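Local coordinates for fibronectin type III domain-containing protein (Simiduia agarivorans, PDB 6P2K) that probably hydrolyses xyloglucan or a related beta-glucan as a member of glycoside hydrolase family 74, using a catalytic region built of seven-bladed beta-propellers, at residues B[107-112]-B[171-176]; B[114-119]-B[141-146]; B[177-182]-B[195-200]. One frame throughout, in Å; residues are numbered along the deposited sequence.

Interaction 1 (B[107-112]-B[171-176]); sequences FKPGNA and FDQSNA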
ATOM      1  N   PHE B 107      41.099  21.157  49.261  1.00 48.98           N
ATOM      2  CA  PHE B 107      42.220  22.042  49.539  1.00 53.76           C
ATOM      3  C   PHE B 107      41.823  23.115  50.548  1.00 55.79           C
ATOM      4  O   PHE B 107      40.646  23.442  50.715  1.00 55.13           O
ATOM      5  CB  PHE B 107      42.722  22.706  48.252  1.00 53.23           C
ATOM      6  CG  PHE B 107      43.195  21.735  47.209  1.00 50.63           C
ATOM      7  CD1 PHE B 107      42.309  21.197  46.293  1.00 47.38           C
ATOM      8  CD2 PHE B 107      44.526  21.367  47.142  1.00 52.01           C
ATOM      9  CE1 PHE B 107      42.741  20.308  45.331  1.00 45.52           C
ATOM     10  CE2 PHE B 107      44.963  20.477  46.183  1.00 49.97           C
ATOM     11  CZ  PHE B 107      44.069  19.948  45.275  1.00 45.37           C
ATOM     12  N   LYS B 108      42.827  23.667  51.212  1.00 57.35           N
ATOM     13  CA  LYS B 108      42.587  24.732  52.178  1.00 58.99           C
ATOM     14  C   LYS B 108      42.495  26.073  51.456  1.00 60.03           C
ATOM     15  O   LYS B 108      43.333  26.364  50.597  1.00 60.85           O
ATOM     16  CB  LYS B 108      43.701  24.767  53.221  1.00 60.85           C
ATOM     17  CG  LYS B 108      43.577  25.883  54.245  1.00 65.43           C
ATOM     18  CD  LYS B 108      44.549  25.668  55.397  1.00 66.63           C
ATOM     19  CE  LYS B 108      44.745  26.938  56.208  1.00 71.16           C
ATOM     20  NZ  LYS B 108      45.759  26.753  57.287  1.00 71.04           N
ATOM     21  N   PRO B 109      41.494  26.896  51.758  1.00 59.07           N
ATOM     22  CA  PRO B 109      41.401  28.211  51.111  1.00 59.26           C
ATOM     23  C   PRO B 109      42.596  29.084  51.469  1.00 62.22           C
ATOM     24  O   PRO B 109      42.941  29.243  52.641  1.00 65.40           O
ATOM     25  CB  PRO B 109      40.091  28.787  51.662  1.00 61.32           C
ATOM     26  CG  PRO B 109      39.309  27.591  52.117  1.00 60.14           C
ATOM     27  CD  PRO B 109      40.336  26.625  52.625  1.00 59.80           C
ATOM     28  N   GLY B 110      43.230  29.645  50.442  1.00 62.15           N
ATOM     29  CA  GLY B 110      44.393  30.483  50.622  1.00 65.84           C
ATOM     30  C   GLY B 110      45.718  29.751  50.643  1.00 66.82           C
ATOM     31  O   GLY B 110      46.765  30.397  50.510  1.00 68.31           O
ATOM     32  N   ASN B 111      45.709  28.426  50.802  1.00 66.79           N
ATOM     33  CA  ASN B 111      46.951  27.651  50.862  1.00 68.63           C
ATOM     34  C   ASN B 111      46.659  26.268  50.277  1.00 64.77           C
ATOM     35  O   ASN B 111      46.228  25.357  50.987  1.00 62.66           O
ATOM     36  CB  ASN B 111      47.482  27.563  52.286  1.00 72.43           C
ATOM     37  CG  ASN B 111      48.708  26.678  52.399  1.00 74.06           C
ATOM     38  OD1 ASN B 111      49.493  26.560  51.457  1.00 73.32           O
ATOM     39  ND2 ASN B 111      48.880  26.050  53.557  1.00 75.47           N
ATOM     40  N   ALA B 112      46.908  26.126  48.973  1.00 63.35           N
ATOM     41  CA  ALA B 112      46.658  24.863  48.288  1.00 62.31           C
ATOM     42  C   ALA B 112      47.686  23.791  48.622  1.00 62.21           C
ATOM     43  O   ALA B 112      47.597  22.684  48.075  1.00 59.94           O
ATOM     44  CB  ALA B 112      46.611  25.086  46.775  1.00 62.48           C
ATOM     45  N   PHE B 171      35.779  22.863  53.519  1.00 58.79           N
ATOM     46  CA  PHE B 171      36.375  23.903  54.341  1.00 60.49           C
ATOM     47  C   PHE B 171      35.407  25.068  54.537  1.00 61.22           C
ATOM     48  O   PHE B 171      34.433  25.239  53.799  1.00 61.93           O
ATOM     49  CB  PHE B 171      37.663  24.427  53.702  1.00 57.19           C
ATOM     50  CG  PHE B 171      38.851  23.536  53.903  1.00 55.89           C
ATOM     51  CD1 PHE B 171      39.015  22.395  53.137  1.00 51.52           C
ATOM     52  CD2 PHE B 171      39.816  23.851  54.847  1.00 57.96           C
ATOM     53  CE1 PHE B 171      40.115  21.578  53.316  1.00 51.44           C
ATOM     54  CE2 PHE B 171      40.918  23.039  55.031  1.00 56.95           C
ATOM     55  CZ  PHE B 171      41.068  21.899  54.264  1.00 54.47           C
ATOM     56  N   ASP B 172      35.699  25.881  55.551  1.00 60.56           N
ATOM     57  CA  ASP B 172      34.999  27.139  55.784  1.00 60.35           C
ATOM     58  C   ASP B 172      35.756  28.233  55.039  1.00 59.09           C
ATOM     59  O   ASP B 172      36.888  28.571  55.399  1.00 60.36           O
ATOM     60  CB  ASP B 172      34.907  27.434  57.281  1.00 66.26           C
ATOM     61  CG  ASP B 172      34.227  28.767  57.591  1.00 68.58           C
ATOM     62  OD1 ASP B 172      33.866  29.509  56.654  1.00 67.70           O
ATOM     63  OD2 ASP B 172      34.036  29.069  58.788  1.00 73.35           O
ATOM     64  N   GLN B 173      35.126  28.797  54.006  1.00 58.13           N
ATOM     65  CA  GLN B 173      35.785  29.814  53.195  1.00 61.89           C
ATOM     66  C   GLN B 173      36.137  31.062  53.994  1.00 65.12           C
ATOM     67  O   GLN B 173      37.037  31.806  53.589  1.00 65.78           O
ATOM     68  CB  GLN B 173      34.901  30.198  52.006  1.00 62.64           C
ATOM     69  CG  GLN B 173      34.634  29.065  51.026  1.00 61.91           C
ATOM     70  CD  GLN B 173      35.886  28.606  50.309  1.00 60.87           C
ATOM     71  OE1 GLN B 173      36.637  29.417  49.771  1.00 64.78           O
ATOM     72  NE2 GLN B 173      36.118  27.297  50.302  1.00 55.01           N
ATOM     73  N   SER B 174      35.458  31.307  55.114  1.00 68.05           N
ATOM     74  CA  SER B 174      35.674  32.518  55.898  1.00 73.30           C
ATOM     75  C   SER B 174      36.683  32.339  57.028  1.00 75.82           C
ATOM     76  O   SER B 174      37.060  33.332  57.660  1.00 78.42           O
ATOM     77  CB  SER B 174      34.339  33.015  56.466  1.00 76.26           C
ATOM     78  OG  SER B 174      33.672  33.850  55.532  1.00 77.87           O
ATOM     79  N   ASN B 175      37.112  31.107  57.307  1.00 75.45           N
ATOM     80  CA  ASN B 175      38.260  30.865  58.185  1.00 80.56           C
ATOM     81  C   ASN B 175      38.802  29.487  57.835  1.00 75.16           C
ATOM     82  O   ASN B 175      38.196  28.472  58.197  1.00 72.04           O
ATOM     83  CB  ASN B 175      37.881  30.958  59.656  1.00 89.72           C
ATOM     84  CG  ASN B 175      39.088  30.830  60.572  1.00 97.13           C
ATOM     85  OD1 ASN B 175      40.215  31.137  60.187  1.00100.13           O
ATOM     86  ND2 ASN B 175      38.850  30.379  61.799  1.00100.20           N
ATOM     87  N   ALA B 176      39.955  29.459  57.165  1.00 72.72           N
ATOM     88  CA  ALA B 176      40.408  28.285  56.428  1.00 71.03           C
ATOM     89  C   ALA B 176      40.799  27.107  57.310  1.00 72.44           C
ATOM     90  O   ALA B 176      40.961  26.002  56.784  1.00 72.10           O
ATOM     91  CB  ALA B 176      41.583  28.672  55.532  1.00 70.90           C
TER

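Interaction 2 (B[114-119]-B[141-146]); sequences HIIAAP and VFVSQN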
ATOM      1  N   HIS B 114      47.945  22.712  51.726  1.00 62.39           N
ATOM      2  CA  HIS B 114      47.220  21.934  52.722  1.00 63.55           C
ATOM      3  C   HIS B 114      46.091  21.200  52.011  1.00 59.11           C
ATOM      4  O   HIS B 114      45.133  21.823  51.543  1.00 53.00           O
ATOM      5  CB  HIS B 114      46.687  22.825  53.838  1.00 69.94           C
ATOM      6  CG  HIS B 114      46.255  22.070  55.056  1.00 75.14           C
ATOM      7  ND1 HIS B 114      46.828  22.263  56.295  1.00 78.62           N
ATOM      8  CD2 HIS B 114      45.309  21.115  55.224  1.00 73.50           C
ATOM      9  CE1 HIS B 114      46.252  21.462  57.174  1.00 79.72           C
ATOM     10  NE2 HIS B 114      45.327  20.754  56.550  1.00 76.98           N
ATOM     11  N   ILE B 115      46.213  19.877  51.915  1.00 58.99           N
ATOM     12  CA  ILE B 115      45.244  19.046  51.215  1.00 54.68           C
ATOM     13  C   ILE B 115      44.729  17.980  52.169  1.00 53.72           C
ATOM     14  O   ILE B 115      45.446  17.512  53.059  1.00 56.71           O
ATOM     15  CB  ILE B 115      45.848  18.389  49.953  1.00 48.36           C
ATOM     16  CG1 ILE B 115      46.747  19.376  49.211  1.00 54.36           C
ATOM     17  CG2 ILE B 115      44.751  17.885  49.030  1.00 45.41           C
ATOM     18  CD1 ILE B 115      47.789  18.713  48.344  1.00 50.69           C
ATOM     19  N   ILE B 116      43.471  17.599  51.978  1.00 52.41           N
ATOM     20  CA  ILE B 116      42.856  16.496  52.702  1.00 52.28           C
ATOM     21  C   ILE B 116      42.346  15.492  51.678  1.00 46.71           C
ATOM     22  O   ILE B 116      41.600  15.857  50.761  1.00 44.55           O
ATOM     23  CB  ILE B 116      41.714  16.978  53.616  1.00 53.28           C
ATOM     24  CG1 ILE B 116      42.266  17.829  54.761  1.00 53.79           C
ATOM     25  CG2 ILE B 116      40.924  15.799  54.151  1.00 51.51           C
ATOM     26  CD1 ILE B 116      41.201  18.398  55.666  1.00 55.10           C
ATOM     27  N   ALA B 117      42.765  14.238  51.822  1.00 52.62           N
ATOM     28  CA  ALA B 117      42.269  13.139  51.004  1.00 51.11           C
ATOM     29  C   ALA B 117      41.538  12.171  51.920  1.00 50.01           C
ATOM     30  O   ALA B 117      42.120  11.670  52.888  1.00 47.97           O
ATOM     31  CB  ALA B 117      43.404  12.437  50.257  1.00 44.34           C
ATOM     32  N   ALA B 118      40.269  11.916  51.620  1.00 50.08           N
ATOM     33  CA  ALA B 118      39.428  11.133  52.506  1.00 51.64           C
ATOM     34  C   ALA B 118      39.129   9.772  51.902  1.00 48.01           C
ATOM     35  O   ALA B 118      38.696   9.695  50.745  1.00 46.69           O
ATOM     36  CB  ALA B 118      38.117  11.875  52.790  1.00 51.88           C
ATOM     37  N   PRO B 119      39.367   8.688  52.639  1.00 48.28           N
ATOM     38  CA  PRO B 119      38.959   7.363  52.162  1.00 46.67           C
ATOM     39  C   PRO B 119      37.472   7.320  51.842  1.00 45.08           C
ATOM     40  O   PRO B 119      36.645   7.893  52.554  1.00 47.90           O
ATOM     41  CB  PRO B 119      39.306   6.448  53.340  1.00 49.36           C
ATOM     42  CG  PRO B 119      40.455   7.126  53.991  1.00 49.30           C
ATOM     43  CD  PRO B 119      40.214   8.606  53.840  1.00 48.49           C
ATOM     44  N   VAL B 141      41.516   9.781  57.686  1.00 64.21           N
ATOM     45  CA  VAL B 141      41.642  10.850  56.702  1.00 62.20           C
ATOM     46  C   VAL B 141      43.124  11.116  56.474  1.00 61.74           C
ATOM     47  O   VAL B 141      43.896  11.230  57.431  1.00 64.73           O
ATOM     48  CB  VAL B 141      40.913  12.130  57.167  1.00 65.41           C
ATOM     49  CG1 VAL B 141      41.557  13.364  56.565  1.00 67.70           C
ATOM     50  CG2 VAL B 141      39.433  12.069  56.801  1.00 62.16           C
ATOM     51  N   PHE B 142      43.525  11.205  55.209  1.00 58.33           N
ATOM     52  CA  PHE B 142      44.900  11.542  54.863  1.00 54.41           C
ATOM     53  C   PHE B 142      45.019  13.045  54.657  1.00 58.15           C
ATOM     54  O   PHE B 142      44.249  13.640  53.896  1.00 54.29           O
ATOM     55  CB  PHE B 142      45.344  10.795  53.605  1.00 52.19           C
ATOM     56  CG  PHE B 142      45.333   9.303  53.755  1.00 59.09           C
ATOM     57  CD1 PHE B 142      46.440   8.636  54.253  1.00 61.62           C
ATOM     58  CD2 PHE B 142      44.216   8.566  53.398  1.00 56.93           C
ATOM     59  CE1 PHE B 142      46.433   7.262  54.391  1.00 61.67           C
ATOM     60  CE2 PHE B 142      44.202   7.191  53.536  1.00 56.84           C
ATOM     61  CZ  PHE B 142      45.312   6.539  54.032  1.00 59.77           C
ATOM     62  N   VAL B 143      45.983  13.656  55.339  1.00 56.88           N
ATOM     63  CA  VAL B 143      46.188  15.098  55.295  1.00 59.09           C
ATOM     64  C   VAL B 143      47.635  15.370  54.907  1.00 60.48           C
ATOM     65  O   VAL B 143      48.542  14.623  55.289  1.00 59.78           O
ATOM     66  CB  VAL B 143      45.841  15.760  56.647  1.00 62.78           C
ATOM     67  CG1 VAL B 143      46.657  15.139  57.768  1.00 67.76           C
ATOM     68  CG2 VAL B 143      46.048  17.268  56.592  1.00 61.20           C
ATOM     69  N   SER B 144      47.845  16.432  54.130  1.00 62.73           N
ATOM     70  CA  SER B 144      49.175  16.847  53.713  1.00 67.82           C
ATOM     71  C   SER B 144      49.313  18.351  53.893  1.00 71.02           C
ATOM     72  O   SER B 144      48.404  19.111  53.542  1.00 69.78           O
ATOM     73  CB  SER B 144      49.447  16.469  52.250  1.00 64.87           C
ATOM     74  OG  SER B 144      50.314  17.406  51.632  1.00 63.59           O
ATOM     75  N   GLN B 145      50.451  18.773  54.443  1.00 73.65           N
ATOM     76  CA  GLN B 145      50.782  20.185  54.589  1.00 74.50           C
ATOM     77  C   GLN B 145      51.814  20.645  53.568  1.00 70.32           C
ATOM     78  O   GLN B 145      52.291  21.781  53.651  1.00 72.60           O
ATOM     79  CB  GLN B 145      51.296  20.468  56.003  1.00 80.37           C
ATOM     80  CG  GLN B 145      50.218  20.542  57.077  1.00 85.15           C
ATOM     81  CD  GLN B 145      50.022  19.224  57.802  1.00 88.18           C
ATOM     82  OE1 GLN B 145      49.501  18.261  57.238  1.00 87.36           O
ATOM     83  NE2 GLN B 145      50.444  19.174  59.060  1.00 90.56           N
ATOM     84  N   ASN B 146      52.159  19.792  52.600  1.00 64.14           N
ATOM     85  CA  ASN B 146      53.291  20.030  51.712  1.00 63.87           C
ATOM     86  C   ASN B 146      52.909  19.929  50.238  1.00 61.00           C
ATOM     87  O   ASN B 146      53.788  19.745  49.389  1.00 57.64           O
ATOM     88  CB  ASN B 146      54.415  19.042  52.023  1.00 68.60           C
ATOM     89  CG  ASN B 146      53.927  17.609  52.046  1.00 71.88           C
ATOM     90  OD1 ASN B 146      53.513  17.068  51.023  1.00 70.29           O
ATOM     91  ND2 ASN B 146      53.970  16.987  53.217  1.00 76.67           N
TER

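Interaction 3 (B[177-182]-B[195-200]); sequences NTVYLG and LNWQRI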
ATOM      1  N   ASN B 177      40.966  27.298  58.614  1.00 75.88           N
ATOM      2  CA  ASN B 177      41.334  26.188  59.482  1.00 76.55           C
ATOM      3  C   ASN B 177      40.125  25.438  60.024  1.00 70.37           C
ATOM      4  O   ASN B 177      40.294  24.487  60.793  1.00 71.49           O
ATOM      5  CB  ASN B 177      42.215  26.692  60.629  1.00 82.37           C
ATOM      6  CG  ASN B 177      43.561  27.190  60.141  1.00 84.87           C
ATOM      7  OD1 ASN B 177      44.488  26.408  59.927  1.00 86.42           O
ATOM      8  ND2 ASN B 177      43.678  28.502  59.977  1.00 85.31           N
ATOM      9  N   THR B 178      38.922  25.831  59.622  1.00 68.69           N
ATOM     10  CA  THR B 178      37.688  25.132  59.952  1.00 67.69           C
ATOM     11  C   THR B 178      37.315  24.233  58.777  1.00 65.16           C
ATOM     12  O   THR B 178      37.368  24.669  57.627  1.00 65.32           O
ATOM     13  CB  THR B 178      36.562  26.126  60.232  1.00 73.19           C
ATOM     14  OG1 THR B 178      36.981  27.032  61.256  1.00 77.63           O
ATOM     15  CG2 THR B 178      35.291  25.386  60.658  1.00 67.85           C
ATOM     16  N   VAL B 179      36.955  22.982  59.058  1.00 62.77           N
ATOM     17  CA  VAL B 179      36.577  22.043  58.000  1.00 61.17           C
ATOM     18  C   VAL B 179      35.784  20.890  58.614  1.00 59.30           C
ATOM     19  O   VAL B 179      36.087  20.425  59.717  1.00 61.72           O
ATOM     20  CB  VAL B 179      37.827  21.539  57.238  1.00 58.54           C
ATOM     21  CG1 VAL B 179      38.924  21.102  58.211  1.00 61.89           C
ATOM     22  CG2 VAL B 179      37.472  20.421  56.272  1.00 54.64           C
ATOM     23  N   TYR B 180      34.756  20.439  57.887  1.00 56.36           N
ATOM     24  CA  TYR B 180      33.913  19.315  58.268  1.00 60.67           C
ATOM     25  C   TYR B 180      34.050  18.173  57.267  1.00 57.83           C
ATOM     26  O   TYR B 180      34.387  18.376  56.097  1.00 50.85           O
ATOM     27  CB  TYR B 180      32.429  19.699  58.336  1.00 59.93           C
ATOM     28  CG  TYR B 180      32.084  20.848  59.245  1.00 63.00           C
ATOM     29  CD1 TYR B 180      32.433  22.149  58.916  1.00 62.95           C
ATOM     30  CD2 TYR B 180      31.377  20.634  60.421  1.00 65.64           C
ATOM     31  CE1 TYR B 180      32.109  23.200  59.738  1.00 66.03           C
ATOM     32  CE2 TYR B 180      31.046  21.680  61.252  1.00 69.05           C
ATOM     33  CZ  TYR B 180      31.415  22.962  60.906  1.00 67.99           C
ATOM     34  OH  TYR B 180      31.086  24.011  61.730  1.00 67.42           O
ATOM     35  N   LEU B 181      33.750  16.964  57.735  1.00 57.59           N
ATOM     36  CA  LEU B 181      33.601  15.811  56.862  1.00 51.01           C
ATOM     37  C   LEU B 181      32.269  15.131  57.144  1.00 53.16           C
ATOM     38  O   LEU B 181      31.779  15.125  58.277  1.00 55.25           O
ATOM     39  CB  LEU B 181      34.754  14.800  57.023  1.00 54.19           C
ATOM     40  CG  LEU B 181      34.917  13.982  58.308  1.00 56.65           C
ATOM     41  CD1 LEU B 181      34.107  12.686  58.292  1.00 56.06           C
ATOM     42  CD2 LEU B 181      36.389  13.683  58.507  1.00 56.03           C
ATOM     43  N   GLY B 182      31.689  14.561  56.093  1.00 49.99           N
ATOM     44  CA  GLY B 182      30.448  13.825  56.206  1.00 48.87           C
ATOM     45  C   GLY B 182      30.646  12.357  55.897  1.00 49.19           C
ATOM     46  O   GLY B 182      31.125  12.005  54.817  1.00 48.70           O
ATOM     47  N   LEU B 195      43.669  17.824  61.849  1.00 73.72           N
ATOM     48  CA  LEU B 195      44.574  17.009  62.652  1.00 75.21           C
ATOM     49  C   LEU B 195      43.891  16.346  63.842  1.00 77.13           C
ATOM     50  O   LEU B 195      44.384  15.321  64.326  1.00 83.92           O
ATOM     51  CB  LEU B 195      45.762  17.846  63.135  1.00 77.87           C
ATOM     52  CG  LEU B 195      46.631  18.450  62.025  1.00 76.12           C
ATOM     53  CD1 LEU B 195      47.953  18.956  62.583  1.00 81.28           C
ATOM     54  CD2 LEU B 195      46.870  17.445  60.908  1.00 79.59           C
ATOM     55  N   ASN B 196      42.777  16.898  64.326  1.00 77.70           N
ATOM     56  CA  ASN B 196      41.933  16.213  65.295  1.00 79.42           C
ATOM     57  C   ASN B 196      40.476  16.510  64.977  1.00 83.88           C
ATOM     58  O   ASN B 196      40.139  17.595  64.497  1.00 76.14           O
ATOM     59  CB  ASN B 196      42.230  16.630  66.743  1.00 89.67           C
ATOM     60  CG  ASN B 196      43.555  16.107  67.241  1.00 86.87           C
ATOM     61  OD1 ASN B 196      43.680  14.926  67.561  1.00 93.80           O
ATOM     62  ND2 ASN B 196      44.557  16.980  67.306  1.00 88.53           N
ATOM     63  N   TRP B 197      39.615  15.533  65.259  1.00 83.09           N
ATOM     64  CA  TRP B 197      38.187  15.639  65.000  1.00 80.25           C
ATOM     65  C   TRP B 197      37.417  15.096  66.195  1.00 81.58           C
ATOM     66  O   TRP B 197      37.984  14.460  67.087  1.00 82.66           O
ATOM     67  CB  TRP B 197      37.774  14.863  63.744  1.00 76.33           C
ATOM     68  CG  TRP B 197      38.574  15.147  62.526  1.00 75.30           C
ATOM     69  CD1 TRP B 197      39.860  14.766  62.277  1.00 74.03           C
ATOM     70  CD2 TRP B 197      38.125  15.836  61.357  1.00 72.35           C
ATOM     71  NE1 TRP B 197      40.246  15.195  61.031  1.00 70.85           N
ATOM     72  CE2 TRP B 197      39.197  15.853  60.444  1.00 69.31           C
ATOM     73  CE3 TRP B 197      36.923  16.453  60.999  1.00 70.66           C
ATOM     74  CZ2 TRP B 197      39.104  16.460  59.197  1.00 65.67           C
ATOM     75  CZ3 TRP B 197      36.831  17.054  59.760  1.00 68.01           C
ATOM     76  CH2 TRP B 197      37.915  17.054  58.873  1.00 66.45           C
ATOM     77  N   GLN B 198      36.109  15.369  66.206  1.00 81.42           N
ATOM     78  CA  GLN B 198      35.171  14.768  67.148  1.00 85.42           C
ATOM     79  C   GLN B 198      33.774  14.912  66.571  1.00 80.91           C
ATOM     80  O   GLN B 198      33.488  15.852  65.823  1.00 74.30           O
ATOM     81  CB  GLN B 198      35.241  15.382  68.564  1.00 95.64           C
ATOM     82  CG  GLN B 198      35.071  16.886  68.654  1.00100.77           C
ATOM     83  CD  GLN B 198      36.295  17.615  68.205  1.00105.06           C
ATOM     84  OE1 GLN B 198      37.369  17.469  68.784  1.00110.48           O
ATOM     85  NE2 GLN B 198      36.156  18.380  67.137  1.00101.68           N
ATOM     86  N   ARG B 199      32.905  13.977  66.938  1.00 79.52           N
ATOM     87  CA  ARG B 199      31.640  13.809  66.249  1.00 73.98           C
ATOM     88  C   ARG B 199      30.648  14.909  66.603  1.00 79.76           C
ATOM     89  O   ARG B 199      30.516  15.305  67.765  1.00 81.21           O
ATOM     90  CB  ARG B 199      31.045  12.448  66.580  1.00 74.51           C
ATOM     91  CG  ARG B 199      29.965  12.007  65.623  1.00 78.64           C
ATOM     92  CD  ARG B 199      29.639  10.552  65.838  1.00 80.05           C
ATOM     93  NE  ARG B 199      28.346  10.212  65.262  1.00 79.44           N
ATOM     94  CZ  ARG B 199      27.568   9.232  65.705  1.00 83.99           C
ATOM     95  NH1 ARG B 199      27.952   8.487  66.733  1.00 88.56           N
ATOM     96  NH2 ARG B 199      26.403   8.998  65.119  1.00 82.47           N
ATOM     97  N   ILE B 200      29.958  15.408  65.582  1.00 73.93           N
ATOM     98  CA  ILE B 200      28.772  16.232  65.765  1.00 71.71           C
ATOM     99  C   ILE B 200      27.572  15.300  65.844  1.00 71.17           C
ATOM    100  O   ILE B 200      27.433  14.380  65.028  1.00 68.55           O
ATOM    101  CB  ILE B 200      28.619  17.240  64.614  1.00 71.56           C
ATOM    102  CG1 ILE B 200      29.404  18.518  64.912  1.00 70.46           C
ATOM    103  CG2 ILE B 200      27.149  17.554  64.354  1.00 71.77           C
ATOM    104  CD1 ILE B 200      29.520  19.442  63.723  1.00 67.84           C
TER

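Interaction 1 (B[107-112]-B[171-176])
F171, K108 and P109 meet where two neighbouring propeller blades bring together their first hairpin turns: a type II turn from K108 to N111 and a type I turn from D172 to N175. The F171 ring lies under the backbone of the other segment. On one face sits K108 CA, a CH-pi contact 3.8 Å from the ring centroid and 15° off the normal; on the same face F107 O stands nearer the rim, 3.1 Å from F171 CD1. P109 wedges in beside it, its CD 3.6 Å from F171 CD2 and 3.8 Å from A176 CB, while the Q173 chain folds back at CD and crosses the proline at about a right angle, NE2 3.7 Å from P109 CG. K108 has CG anti to the backbone N (chi1 178°), which sets CG 3.7 Å from A176 CB, and the extended chain carries NZ on to a hydrogen bond with N177 OD1. An alanine at F171 would probably leave K108 CA, F107 O and I116 without the ring they pack on, opening a gap between the blades. I116 belongs to strand 114-119, whereas F107 turns back onto I115 and strand 60-66 of the preceding blade.

Interaction 2 (B[114-119]-B[141-146])
H114 starts the pairing: its ring lies alongside the Q145 side chain, both pointing the same way, with S144 O over one face. CG is anti to the backbone N (chi1 -165°), and the outer end of the ring brings NE2 to 3.6 Å from V143 CG2; NE2 itself is hydrogen-bonded to G193 O. At I115 the first two-way bridge forms, N to S144 O and S144 N to I115 O, each 2.8 Å. I116 faces V143 as a non-hydrogen-bonded pair and presses CG2 tightly against V141 CG1, at 3.5 Å. A117 and F142 make the second two-way bridge, with A117 N to F142 O at 2.6 Å and F142 N to A117 O at 2.8 Å; A117 O also lies in the plane of the F142 ring, at its edge. A118 CB touches V141 CG2, and P119 crosses F142 at about a right angle, CG 3.8 Å from CE2. Past the pairing, S144 OG accepts from N146 N in an ST turn, and the run from S144 to W151 resembles the Asp-box of such propellers. These are the two middle strands of an antiparallel four-stranded blade, between 102-108 and 152-155; A117 and S144 pack on W151 on one face, while I116 and A118 meet V169 of the next blade on the other.

Interaction 3 (B[177-182]-B[195-200])
The indole of W197 carries L181 CD2 over one face of its six-membered ring, a CH-pi contact 3.6 Å from the centroid and 10° off the normal. At the indole's edge, close to its plane, runs the backbone of Y180, whose C is 3.9 Å from W197 CZ3. V179 O comes in obliquely, 3.5 Å from W197 CZ3, and V179 CG1 is 4.2 Å from W197 CH2. The second flat group, the Y180 ring, is touched at its edge and in its plane by I200 CD1, 3.7 Å from Y180 CE2, the two side chains crossing at about a right angle.

L181 CG sits between the backbone N and the carbonyl carbon (chi1 69°), which holds it 3.9 Å from W197 CZ3. No hydrogen bond joins the two segments, because strand 187-190 lies between strands 179-183 and 198-200 in this four-stranded propeller blade; W197 passes over that middle strand, packing on Y188 and S190, to reach V179 and L181. The turn leading into 195-200 resembles an Asp-box, with S190, G194 and W197 in the spacing of that motif and W197 as its closing tryptophan. W197 NE1 makes a weak hydrogen bond to G194 O, tying the indole back to that turn. L181 touches V169 of its own blade and, at the seam, V141 of the preceding one. Y180 also meets T247, and I200 meets I250, both in the loop after strand 241-246 of the following blade.

From the N terminus, strand 102-108 ends in the first half of interaction 1, and the chain then turns into 114-119, with a probable backbone bond from K108 N to H114 O. Interaction 2 closes first, when 141-146 returns alongside that strand, so its loop falls wholly within the longer one that interaction 1 shuts at 171-176. Interaction 3 follows in series: 177-182 continues directly from that turn, and its loop closes at 195-200. Interaction 2 lies within the first blade and interaction 3 within the next, whereas interaction 1 bridges the two at their turns. Inside the second blade F171 packs on V179; across the seam V143 meets L195.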